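Local coordinates for protein glucokinase (Enterococcus faecalis, PDB 2QM1) that probably phosphorylates glucose with ATP as a glucokinase of the ROK family, and binds zinc and magnesium ions, at residues K128-N133 against S265-G270; V199-S204 against Q215-G220. One frame throughout, in Å; residues are numbered along the deposited sequence.

Contact 1 (K128-N133 against S265-G270); sequences KGAGEN and SVVIGG
Val-267 spreads both its methyls toward the single methyl of Ala-130: CB of Ala-130 lies 3.8 Å from CG1 of Val-267 and 3.9 Å from its CG2. The first torsion of the valine (chi1 -179°) sets CG1 anti to the backbone N and CG2 anti to the carbonyl carbon, so that both branches face the alanine methyl. CG2 also reaches along the loop to the backbone, 4.1 Å from N of Gly-131. The short side chain of Ala-130 lets the loop backbone come this close; it also touches Glu-305, while Val-267 packs further on Val-137 and Ala-304. Strand 265-269 lies inside a mixed sheet, between the parallel strands 137-142 and 300-303, in one half of the actin-like ATPase fold of ROK kinases; residues 129-133 begin the connection from helix 117-128 to strand 137-142, passing beside strand 265-269. Gly-129 is the first residue to leave the helix, and a type I turn runs from it to Glu-132, closed by a weak hydrogen bond from N of Glu-132 to O of Gly-129, 3.4 Å apart. That turn presents Ala-130 and Gly-131 to the strand. Toward the start of the strand the contact becomes polar and indirect. A water donates to O of Gly-131 at 2.6 Å and accepts from OG of Ser-265 at 2.9 Å, bridging a hydroxyl and a carbonyl too far apart to meet; serine, small and polar, suits this buried spot. N of Ala-130 is bonded to the Glu-125 carboxylate of the preceding helix, and its O accepts from the Lys-302 ammonium on strand 300-303.

Contact 2 (V199-S204 against Q215-G220); sequences VARHLS and QAIDDG
Ile-217 fills the tight centre of this helix-helix contact, facing Ala-200 and the backbone of Arg-201. Its CD1 lies 3.9 Å from CB of Ala-200, whose small methyl lets helices 193-203 and 212-218 come close. A chi1 of -71° puts CG1 beside the backbone N and leaves CG2 anti to it, 3.8 Å from N of Arg-201. Ala-200 also touches Val-242 of helix 237-261. The solvent side, formed by the exposed Arg-201 and Gly-220, is looser. Arg-201 crosses Ile-217 obliquely, and its extended chain carries the guanidinium out to Gly-220, whose O lies at the edge of the group, in plane but 3.7 Å from NH2. Gly-220 is the first residue to leave helical angles, in a Schellman motif whose positive phi of 97° suits glycine. Apart from this loose side, OG of the buried Ser-204, anti to its backbone N (chi1 158°), donates to the syn lone pair of OD1 of Asp-218 at 2.7 Å. OD2 of Asp-218 forms a salt bridge with NZ of Lys-214, which also makes a weak hydrogen bond with the serine OG. In this cluster the carboxylate is probably kept ionised, and partners on both oxygens restrain its rotation.

The two contacts lie far apart, their centres 32 Å from each other and their nearest atoms about 15 Å. Along the chain, contact 2 falls wholly between the two halves of contact 1: residues 128-133 come first, then 199-204 and 215-220, and finally 265-270. Contact 1 therefore joins distant parts of the sequence at the mixed sheet containing strands 137-142 and 265-269, whereas contact 2 pairs two helices separated by a short connection, its centre 27 Å from the chain centre. Helix 237-261 packs on helix 193-203 and, after a short link, leads into strand 265-269, so it is one link between the peripheral helices and the sheet.

Contact 1 (K128-N133 against S265-G270)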
loop_
_atom_site.group_PDB
_atom_site.type_symbol
_atom_site.label_atom_id
_atom_site.label_comp_id
_atom_site.label_asym_id
_atom_site.label_seq_id
_atom_site.Cartn_x
_atom_site.Cartn_y
_atom_site.Cartn_z
ATOM N N LYS B 128 -9.443 -9.937 -16.504
ATOM C CA LYS B 128 -9.284 -10.495 -17.854
ATOM C C LYS B 128 -7.878 -10.359 -18.410
ATOM O O LYS B 128 -7.549 -10.923 -19.469
ATOM C CB LYS B 128 -10.300 -9.839 -18.802
ATOM C CG LYS B 128 -11.722 -10.237 -18.450
ATOM C CD LYS B 128 -11.983 -11.694 -18.877
ATOM C CE LYS B 128 -13.328 -12.190 -18.346
ATOM N NZ LYS B 128 -13.506 -13.640 -18.677
ATOM N N GLY B 129 -7.030 -9.620 -17.698
ATOM C CA GLY B 129 -5.668 -9.418 -18.200
ATOM C C GLY B 129 -4.578 -10.036 -17.348
ATOM O O GLY B 129 -4.773 -11.138 -16.781
ATOM N N ALA B 130 -3.441 -9.314 -17.281
ATOM C CA ALA B 130 -2.191 -9.757 -16.640
ATOM C C ALA B 130 -2.276 -10.057 -15.132
ATOM O O ALA B 130 -1.456 -10.808 -14.605
ATOM C CB ALA B 130 -1.013 -8.693 -16.918
ATOM N N GLY B 131 -3.298 -9.512 -14.460
ATOM C CA GLY B 131 -3.492 -9.728 -13.013
ATOM C C GLY B 131 -3.904 -11.142 -12.582
ATOM O O GLY B 131 -3.672 -11.531 -11.436
ATOM N N GLU B 132 -4.540 -11.891 -13.497
ATOM C CA GLU B 132 -4.866 -13.332 -13.344
ATOM C C GLU B 132 -5.775 -13.660 -12.165
ATOM O O GLU B 132 -5.698 -14.739 -11.532
ATOM C CB GLU B 132 -3.596 -14.182 -13.292
ATOM C CG GLU B 132 -2.876 -14.191 -14.623
ATOM C CD GLU B 132 -1.903 -15.346 -14.773
ATOM O OE1 GLU B 132 -1.717 -15.779 -15.931
ATOM O OE2 GLU B 132 -1.320 -15.809 -13.746
ATOM N N ASN B 133 -6.636 -12.706 -11.875
ATOM C CA ASN B 133 -7.545 -12.772 -10.730
ATOM C C ASN B 133 -6.882 -12.963 -9.369
ATOM O O ASN B 133 -7.503 -13.419 -8.466
ATOM C CB ASN B 133 -8.594 -13.836 -10.996
ATOM C CG ASN B 133 -9.625 -13.353 -12.022
ATOM O OD1 ASN B 133 -9.558 -13.711 -13.222
ATOM N ND2 ASN B 133 -10.517 -12.467 -11.579
ATOM N N SER B 265 1.575 -9.433 -8.578
ATOM C CA SER B 265 2.188 -8.703 -9.678
ATOM C C SER B 265 1.922 -7.181 -9.639
ATOM O O SER B 265 0.934 -6.721 -9.064
ATOM C CB SER B 265 1.714 -9.288 -11.023
ATOM O OG SER B 265 0.361 -8.972 -11.283
ATOM N N VAL B 266 2.864 -6.456 -10.219
ATOM C CA VAL B 266 2.710 -5.054 -10.666
ATOM C C VAL B 266 2.538 -5.079 -12.186
ATOM O O VAL B 266 3.416 -5.546 -12.921
ATOM C CB VAL B 266 3.939 -4.224 -10.223
ATOM C CG1 VAL B 266 3.931 -2.754 -10.762
ATOM C CG2 VAL B 266 4.043 -4.263 -8.661
ATOM N N VAL B 267 1.378 -4.629 -12.650
ATOM C CA VAL B 267 1.066 -4.605 -14.093
ATOM C C VAL B 267 1.261 -3.193 -14.653
ATOM O O VAL B 267 0.652 -2.251 -14.156
ATOM C CB VAL B 267 -0.385 -5.098 -14.358
ATOM C CG1 VAL B 267 -0.712 -5.094 -15.870
ATOM C CG2 VAL B 267 -0.584 -6.495 -13.735
ATOM N N ILE B 268 2.119 -3.053 -15.668
ATOM C CA ILE B 268 2.337 -1.771 -16.327
ATOM C C ILE B 268 1.496 -1.604 -17.608
ATOM O O ILE B 268 1.608 -2.377 -18.553
ATOM C CB ILE B 268 3.827 -1.537 -16.668
ATOM C CG1 ILE B 268 4.762 -1.738 -15.455
ATOM C CG2 ILE B 268 4.033 -0.133 -17.272
ATOM C CD1 ILE B 268 6.150 -2.275 -15.901
ATOM N N GLY B 269 0.665 -0.563 -17.653
ATOM C CA GLY B 269 -0.231 -0.369 -18.791
ATOM C C GLY B 269 -0.111 1.064 -19.294
ATOM O O GLY B 269 0.729 1.809 -18.817
ATOM N N GLY B 270 -0.989 1.434 -20.231
ATOM C CA GLY B 270 -1.035 2.782 -20.763
ATOM C C GLY B 270 -0.205 2.799 -22.018
ATOM O O GLY B 270 0.389 1.790 -22.355
HETATM O O HOH W 1 -1.119 -11.457 -10.823
#

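Contact 2 (V199-S204 against Q215-G220)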
loop_
_atom_site.group_PDB
_atom_site.type_symbol
_atom_site.label_atom_id
_atom_site.label_comp_id
_atom_site.label_asym_id
_atom_site.label_seq_id
_atom_site.Cartn_x
_atom_site.Cartn_y
_atom_site.Cartn_z
ATOM N N VAL B 199 12.850 14.218 -18.932
ATOM C CA VAL B 199 14.070 13.572 -18.439
ATOM C C VAL B 199 15.117 13.636 -19.556
ATOM O O VAL B 199 16.312 13.754 -19.304
ATOM C CB VAL B 199 13.815 12.085 -18.060
ATOM C CG1 VAL B 199 15.108 11.282 -18.061
ATOM C CG2 VAL B 199 13.082 11.970 -16.686
ATOM N N ALA B 200 14.663 13.488 -20.801
ATOM C CA ALA B 200 15.606 13.484 -21.911
ATOM C C ALA B 200 16.156 14.918 -22.154
ATOM O O ALA B 200 17.358 15.086 -22.377
ATOM C CB ALA B 200 14.952 12.865 -23.173
ATOM N N ARG B 201 15.265 15.915 -22.071
ATOM C CA ARG B 201 15.599 17.361 -22.176
ATOM C C ARG B 201 16.680 17.794 -21.212
ATOM O O ARG B 201 17.377 18.779 -21.454
ATOM C CB ARG B 201 14.360 18.243 -21.915
ATOM C CG ARG B 201 13.787 18.834 -23.144
ATOM C CD ARG B 201 12.335 19.212 -22.961
ATOM N NE ARG B 201 11.705 19.386 -24.246
ATOM C CZ ARG B 201 10.479 19.850 -24.430
ATOM N NH1 ARG B 201 9.725 20.217 -23.399
ATOM N NH2 ARG B 201 10.018 19.966 -25.657
ATOM N N HIS B 202 16.807 17.063 -20.112
ATOM C CA HIS B 202 17.739 17.439 -19.072
ATOM C C HIS B 202 18.982 16.600 -18.968
ATOM O O HIS B 202 19.967 17.067 -18.457
ATOM C CB HIS B 202 16.991 17.659 -17.758
ATOM C CG HIS B 202 16.108 18.872 -17.806
ATOM N ND1 HIS B 202 16.593 20.151 -17.621
ATOM C CD2 HIS B 202 14.789 19.005 -18.074
ATOM C CE1 HIS B 202 15.608 21.018 -17.750
ATOM N NE2 HIS B 202 14.503 20.348 -18.029
ATOM N N LEU B 203 18.946 15.397 -19.526
ATOM C CA LEU B 203 20.110 14.541 -19.639
ATOM C C LEU B 203 20.939 14.837 -20.883
ATOM O O LEU B 203 22.051 14.328 -21.038
ATOM C CB LEU B 203 19.665 13.088 -19.704
ATOM C CG LEU B 203 19.256 12.327 -18.463
ATOM C CD1 LEU B 203 18.890 10.928 -18.898
ATOM C CD2 LEU B 203 20.447 12.236 -17.588
ATOM N N SER B 204 20.362 15.618 -21.788
ATOM C CA SER B 204 20.966 15.939 -23.077
ATOM C C SER B 204 22.361 16.532 -22.888
ATOM O O SER B 204 23.307 16.143 -23.556
ATOM C CB SER B 204 20.061 16.901 -23.849
ATOM O OG SER B 204 20.781 17.617 -24.828
ATOM N N GLN B 215 19.193 14.835 -31.142
ATOM C CA GLN B 215 18.873 15.875 -32.105
ATOM C C GLN B 215 17.406 16.319 -32.036
ATOM O O GLN B 215 17.135 17.518 -31.965
ATOM C CB GLN B 215 19.217 15.406 -33.511
ATOM C CG GLN B 215 20.715 15.342 -33.816
ATOM C CD GLN B 215 21.000 15.366 -35.311
ATOM O OE1 GLN B 215 21.821 14.597 -35.815
ATOM N NE2 GLN B 215 20.334 16.268 -36.027
ATOM N N ALA B 216 16.469 15.364 -32.056
ATOM C CA ALA B 216 15.041 15.713 -32.032
ATOM C C ALA B 216 14.586 16.326 -30.695
ATOM O O ALA B 216 13.748 17.255 -30.667
ATOM C CB ALA B 216 14.193 14.543 -32.377
ATOM N N ILE B 217 15.091 15.772 -29.592
ATOM C CA ILE B 217 14.841 16.330 -28.260
ATOM C C ILE B 217 15.332 17.785 -28.219
ATOM O O ILE B 217 14.578 18.711 -27.874
ATOM C CB ILE B 217 15.523 15.464 -27.155
ATOM C CG1 ILE B 217 14.790 14.110 -27.000
ATOM C CG2 ILE B 217 15.646 16.218 -25.832
ATOM C CD1 ILE B 217 13.315 14.125 -26.457
ATOM N N ASP B 218 16.575 17.972 -28.640
ATOM C CA ASP B 218 17.207 19.257 -28.585
ATOM C C ASP B 218 16.525 20.298 -29.478
ATOM O O ASP B 218 16.519 21.500 -29.144
ATOM C CB ASP B 218 18.682 19.121 -28.910
ATOM C CG ASP B 218 19.487 18.557 -27.739
ATOM O OD1 ASP B 218 19.066 18.684 -26.569
ATOM O OD2 ASP B 218 20.563 18.008 -27.999
ATOM N N ASP B 219 15.931 19.814 -30.575
ATOM C CA ASP B 219 15.120 20.612 -31.512
ATOM C C ASP B 219 13.748 21.019 -30.975
ATOM O O ASP B 219 13.023 21.775 -31.631
ATOM C CB ASP B 219 14.835 19.801 -32.770
ATOM C CG ASP B 219 16.023 19.699 -33.703
ATOM O OD1 ASP B 219 16.936 20.559 -33.665
ATOM O OD2 ASP B 219 16.008 18.736 -34.511
ATOM N N GLY B 220 13.342 20.470 -29.845
ATOM C CA GLY B 220 12.045 20.800 -29.298
ATOM C C GLY B 220 10.908 19.837 -29.615
ATOM O O GLY B 220 9.729 20.146 -29.375
#